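Local structure of alcohol dehydrogenase (Thermus sp., 4CPD) at residues 254-268 with 282-294. The protein binds zinc and a nicotinamide-adenine dinucleotide cofactor and probably catalyses the NAD-dependent oxidation of alcohols, as other zinc-containing medium-chain dehydrogenases do. Residues are numbered along the deposited sequence; the frame is centred on the assembly and turned at random.
With NAD (nicotinamide-adenine-dinucleotide), chain G.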
# COMPACT_ATOMS: atom_id res chain seq x y z
N LEU A 254 10.00 7.56 -1.63
CA LEU A 254 9.91 6.53 -2.68
C LEU A 254 11.25 6.20 -3.34
O LEU A 254 11.50 5.07 -3.75
CB LEU A 254 8.86 6.93 -3.71
CG LEU A 254 7.44 6.81 -3.14
CD1 LEU A 254 6.46 7.56 -3.99
CD2 LEU A 254 6.98 5.36 -3.01
N GLU A 255 12.13 7.19 -3.44
CA GLU A 255 13.47 6.94 -3.93
C GLU A 255 14.29 6.19 -2.87
O GLU A 255 14.99 5.22 -3.15
CB GLU A 255 14.12 8.27 -4.25
CG GLU A 255 15.31 8.13 -5.19
CD GLU A 255 15.91 9.47 -5.59
OE1 GLU A 255 15.37 10.53 -5.21
OE2 GLU A 255 16.93 9.44 -6.31
N MET A 256 14.19 6.66 -1.64
CA MET A 256 14.97 6.16 -0.53
C MET A 256 14.71 4.66 -0.20
O MET A 256 15.65 3.89 0.02
CB MET A 256 14.62 7.06 0.64
CG MET A 256 15.30 6.82 1.97
SD MET A 256 14.67 8.05 3.13
CE MET A 256 15.20 9.60 2.40
N VAL A 257 13.43 4.27 -0.16
CA VAL A 257 13.05 2.95 0.34
C VAL A 257 13.67 1.89 -0.55
O VAL A 257 13.81 2.11 -1.75
CB VAL A 257 11.50 2.79 0.38
CG1 VAL A 257 10.91 2.75 -1.02
CG2 VAL A 257 11.08 1.55 1.17
N ARG A 258 14.05 0.75 0.03
CA ARG A 258 14.56 -0.36 -0.77
C ARG A 258 13.50 -0.94 -1.70
O ARG A 258 12.32 -0.84 -1.44
CB ARG A 258 15.10 -1.50 0.11
CG ARG A 258 14.08 -2.38 0.82
CD ARG A 258 14.77 -3.62 1.39
NE ARG A 258 13.93 -4.46 2.25
CZ ARG A 258 13.03 -5.35 1.83
NH1 ARG A 258 12.77 -5.55 0.54
NH2 ARG A 258 12.36 -6.06 2.72
N PRO A 259 13.95 -1.56 -2.79
CA PRO A 259 13.07 -2.41 -3.55
C PRO A 259 12.35 -3.38 -2.65
O PRO A 259 12.95 -3.93 -1.73
CB PRO A 259 14.03 -3.17 -4.48
CG PRO A 259 15.16 -2.21 -4.70
CD PRO A 259 15.31 -1.51 -3.37
N GLY A 260 11.06 -3.54 -2.89
CA GLY A 260 10.24 -4.48 -2.15
C GLY A 260 9.90 -3.97 -0.78
O GLY A 260 9.39 -4.73 0.03
N GLY A 261 10.21 -2.70 -0.52
CA GLY A 261 9.92 -2.09 0.75
C GLY A 261 8.55 -1.42 0.80
O GLY A 261 7.71 -1.55 -0.10
N ARG A 262 8.33 -0.66 1.87
CA ARG A 262 7.02 -0.10 2.17
C ARG A 262 7.16 1.33 2.57
O ARG A 262 8.07 1.66 3.32
CB ARG A 262 6.38 -0.85 3.32
CG ARG A 262 6.02 -2.29 2.99
CD ARG A 262 6.17 -3.17 4.20
NE ARG A 262 7.48 -3.82 4.26
CZ ARG A 262 8.32 -3.85 5.31
NH1 ARG A 262 8.09 -3.24 6.48
NH2 ARG A 262 9.44 -4.53 5.17
N VAL A 263 6.28 2.18 2.05
CA VAL A 263 6.26 3.57 2.43
C VAL A 263 4.91 3.88 3.05
O VAL A 263 3.86 3.54 2.51
CB VAL A 263 6.49 4.46 1.23
CG1 VAL A 263 6.30 5.91 1.62
CG2 VAL A 263 7.88 4.23 0.69
N SER A 264 4.96 4.52 4.20
CA SER A 264 3.77 4.82 4.97
C SER A 264 3.73 6.35 5.09
O SER A 264 4.47 6.92 5.91
CB SER A 264 3.89 4.16 6.34
OG SER A 264 2.66 3.83 6.88
N ALA A 265 2.90 7.01 4.27
CA ALA A 265 2.80 8.48 4.27
C ALA A 265 1.74 9.00 5.22
O ALA A 265 0.58 8.65 5.14
CB ALA A 265 2.50 8.99 2.88
N VAL A 266 2.16 9.87 6.13
CA VAL A 266 1.31 10.27 7.23
C VAL A 266 1.23 11.82 7.34
O VAL A 266 0.33 12.36 7.97
CB VAL A 266 1.82 9.59 8.52
CG1 VAL A 266 2.49 10.60 9.42
CG2 VAL A 266 0.72 8.89 9.24
N GLY A 267 2.13 12.52 6.67
CA GLY A 267 2.08 13.99 6.60
C GLY A 267 0.97 14.60 5.72
O GLY A 267 0.67 14.13 4.61
N VAL A 268 0.39 15.69 6.21
CA VAL A 268 -0.67 16.41 5.52
C VAL A 268 -0.14 17.51 4.59
O VAL A 268 0.86 18.15 4.91
CB VAL A 268 -1.65 17.03 6.55
CG1 VAL A 268 -2.70 17.92 5.89
CG2 VAL A 268 -2.34 15.93 7.35
N LEU A 282 7.58 -0.39 -11.09
CA LEU A 282 7.33 -1.78 -11.39
C LEU A 282 8.52 -2.64 -11.08
O LEU A 282 8.39 -3.76 -10.54
CB LEU A 282 6.99 -1.96 -12.87
CG LEU A 282 5.59 -1.56 -13.30
CD1 LEU A 282 5.52 -1.42 -14.81
CD2 LEU A 282 4.60 -2.59 -12.80
N VAL A 283 9.69 -2.14 -11.46
CA VAL A 283 10.95 -2.82 -11.16
C VAL A 283 11.15 -2.94 -9.65
O VAL A 283 11.53 -3.99 -9.15
CB VAL A 283 12.14 -2.05 -11.77
CG1 VAL A 283 13.46 -2.60 -11.24
CG2 VAL A 283 12.09 -2.12 -13.28
N LYS A 284 10.85 -1.86 -8.94
CA LYS A 284 11.18 -1.75 -7.53
C LYS A 284 10.23 -2.51 -6.60
O LYS A 284 10.63 -2.87 -5.52
CB LYS A 284 11.20 -0.28 -7.15
CG LYS A 284 12.45 0.14 -6.42
CD LYS A 284 12.35 1.58 -5.92
CE LYS A 284 13.16 1.77 -4.64
NZ LYS A 284 13.20 3.18 -4.20
N ASP A 285 8.99 -2.73 -7.03
CA ASP A 285 7.95 -3.41 -6.24
C ASP A 285 7.59 -2.65 -4.97
O ASP A 285 7.96 -3.05 -3.88
CB ASP A 285 8.35 -4.85 -5.89
CG ASP A 285 7.15 -5.69 -5.44
OD1 ASP A 285 6.06 -5.12 -5.26
OD2 ASP A 285 7.26 -6.92 -5.26
N LEU A 286 6.86 -1.54 -5.13
CA LEU A 286 6.61 -0.63 -4.03
C LEU A 286 5.23 -0.87 -3.45
O LEU A 286 4.29 -1.13 -4.20
CB LEU A 286 6.70 0.82 -4.51
CG LEU A 286 8.10 1.28 -4.97
CD1 LEU A 286 8.01 2.55 -5.80
CD2 LEU A 286 9.04 1.48 -3.79
N THR A 287 5.14 -0.82 -2.12
CA THR A 287 3.86 -0.76 -1.40
C THR A 287 3.73 0.59 -0.71
O THR A 287 4.55 0.95 0.12
CB THR A 287 3.76 -1.84 -0.35
OG1 THR A 287 3.86 -3.11 -0.99
CG2 THR A 287 2.45 -1.76 0.35
N PHE A 288 2.69 1.34 -1.06
CA PHE A 288 2.54 2.72 -0.61
C PHE A 288 1.18 2.90 0.06
O PHE A 288 0.18 2.41 -0.44
CB PHE A 288 2.66 3.68 -1.80
CG PHE A 288 2.46 5.13 -1.45
CD1 PHE A 288 3.47 5.85 -0.86
CD2 PHE A 288 1.28 5.78 -1.74
CE1 PHE A 288 3.30 7.20 -0.54
CE2 PHE A 288 1.09 7.13 -1.42
CZ PHE A 288 2.11 7.85 -0.83
N ARG A 289 1.16 3.60 1.19
CA ARG A 289 -0.09 3.92 1.83
C ARG A 289 -0.07 5.37 2.31
O ARG A 289 0.92 5.86 2.82
CB ARG A 289 -0.41 2.94 2.96
CG ARG A 289 -1.81 3.18 3.51
CD ARG A 289 -2.25 2.13 4.51
NE ARG A 289 -3.61 2.38 4.99
CZ ARG A 289 -4.27 1.60 5.85
NH1 ARG A 289 -3.72 0.49 6.33
NH2 ARG A 289 -5.49 1.93 6.22
N ILE A 290 -1.19 6.05 2.13
CA ILE A 290 -1.35 7.44 2.56
C ILE A 290 -2.73 7.62 3.16
O ILE A 290 -3.70 7.11 2.63
CB ILE A 290 -1.13 8.44 1.39
CG1 ILE A 290 -1.34 9.88 1.86
CG2 ILE A 290 -2.03 8.14 0.20
CD1 ILE A 290 -0.60 10.89 1.01
N GLY A 291 -2.80 8.33 4.27
CA GLY A 291 -4.07 8.49 4.95
C GLY A 291 -4.02 9.22 6.28
O GLY A 291 -2.96 9.47 6.83
N LEU A 292 -5.20 9.56 6.79
CA LEU A 292 -5.33 10.09 8.11
C LEU A 292 -5.43 8.94 9.11
O LEU A 292 -5.95 7.86 8.79
CB LEU A 292 -6.57 10.98 8.18
CG LEU A 292 -6.66 12.08 7.11
CD1 LEU A 292 -7.86 12.97 7.38
CD2 LEU A 292 -5.40 12.95 7.02
N ALA A 293 -4.96 9.17 10.32
CA ALA A 293 -4.84 8.11 11.32
C ALA A 293 -6.12 7.48 11.63
O ALA A 293 -7.16 8.12 11.54
CB ALA A 293 -4.29 8.69 12.59
N ASN A 294 -6.07 6.22 12.00
CA ASN A 294 -7.25 5.46 12.43
C ASN A 294 -7.02 5.10 13.88
O ASN A 294 -6.89 3.93 14.29
CB ASN A 294 -7.44 4.23 11.55
CG ASN A 294 -8.63 3.40 11.95
OD1 ASN A 294 -9.56 3.89 12.58
ND2 ASN A 294 -8.62 2.15 11.58
PA NAD G . 5.50 20.01 12.72
O1A NAD G . 5.64 20.53 14.15
O2A NAD G . 5.26 21.00 11.58
O5B NAD G . 6.73 19.06 12.27
C5B NAD G . 7.20 19.05 10.92
C4B NAD G . 8.70 18.74 10.89
O4B NAD G . 9.10 18.42 9.56
C3B NAD G . 9.52 19.94 11.36
O3B NAD G . 10.59 19.58 12.25
C2B NAD G . 10.11 20.48 10.09
O2B NAD G . 11.37 21.13 10.31
C1B NAD G . 10.25 19.21 9.27
N9A NAD G . 10.32 19.54 7.84
C8A NAD G . 9.54 20.44 7.21
N7A NAD G . 9.89 20.49 5.91
C5A NAD G . 10.89 19.61 5.70
C6A NAD G . 11.71 19.16 4.55
N6A NAD G . 11.47 19.70 3.35
N1A NAD G . 12.67 18.21 4.74
C2A NAD G . 12.89 17.67 5.95
N3A NAD G . 12.18 18.04 7.05
C4A NAD G . 11.19 18.98 6.99
O3 NAD G . 4.27 18.96 12.64
PN NAD G . 3.98 17.65 13.55
O1N NAD G . 3.20 18.17 14.74
O2N NAD G . 5.23 16.76 13.67
O5D NAD G . 3.00 16.83 12.57
C5D NAD G . 3.62 16.07 11.51
C4D NAD G . 2.82 15.99 10.21
O4D NAD G . 1.88 14.92 10.33
C3D NAD G . 2.02 17.25 9.87
O3D NAD G . 1.96 17.39 8.44
C2D NAD G . 0.65 16.97 10.50
O2D NAD G . -0.46 17.74 9.96
C1D NAD G . 0.55 15.47 10.23
N1N NAD G . -0.40 14.76 11.11
C2N NAD G . -1.14 13.84 10.49
C3N NAD G . -2.08 13.08 11.17
C7N NAD G . -2.83 12.06 10.35
O7N NAD G . -3.95 11.70 10.65
N7N NAD G . -2.20 11.56 9.27
C4N NAD G . -2.26 13.28 12.55
C5N NAD G . -1.48 14.25 13.19
C6N NAD G . -0.55 14.99 12.45
O HOH W 1 6.49 -3.51 -1.20
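Val263 and Ala265 hydrogen-bond through their backbone to Thr287 and Arg289, joining strands 262-265 and 286-290 as parallel neighbours at one edge of the subunit's parallel Rossmann-fold sheet. The axes of these short strands approach to 4.8 Å, with 8° between their directions; beyond 286-290 an antiparallel strand of the second subunit carries the sheet on across the dimer interface. On the sheet face of Val263 and Ala265, the Phe288 ring, its CG anti to the backbone N (chi1 178°), reaches back across to strand 262-265. Val263 CG1 meets the ring edge 3.8 Å from Phe288 CD1, Ala265 CB lies 3.9 Å from Phe288 CZ, and Leu254 CD2 approaches obliquely.

At the N-terminal ends of the two strands, Lys284 reaches across to the C-terminal end of helix 247-256. From CB, at the end of helix 279-284, its side chain runs to CG, which packs on Pro259 CA and CG; CD then passes toward Leu254 O, and CE lies 3.0 Å from Val257 O. Extended beyond CG, the chain delivers NZ to three carbonyls: Leu254 O at 2.6 Å, Val257 O in its carbonyl plane, and Glu255 O from above the plane. These bonds satisfy carbonyls where the helix runs out, and Glu255 O is also held by Arg229. A methionine here would probably leave Leu254 O and Val257 O without this ammonium donor and let the turn into Pro259 shift. The Lys284 carbonyl accepts Gly260 N, joining the type II turn 258-261 to the end of helix 279-284, just ahead of strand 286-290.

At the other end, the loops that follow the two strands receive the nicotinamide of NAD. Its carboxamide N7N donates to Val266 O and, at 3.3 Å, to Gly291 O, so both loops fix the amide, while Ala293 N donates to NAD O7N at 2.7 Å.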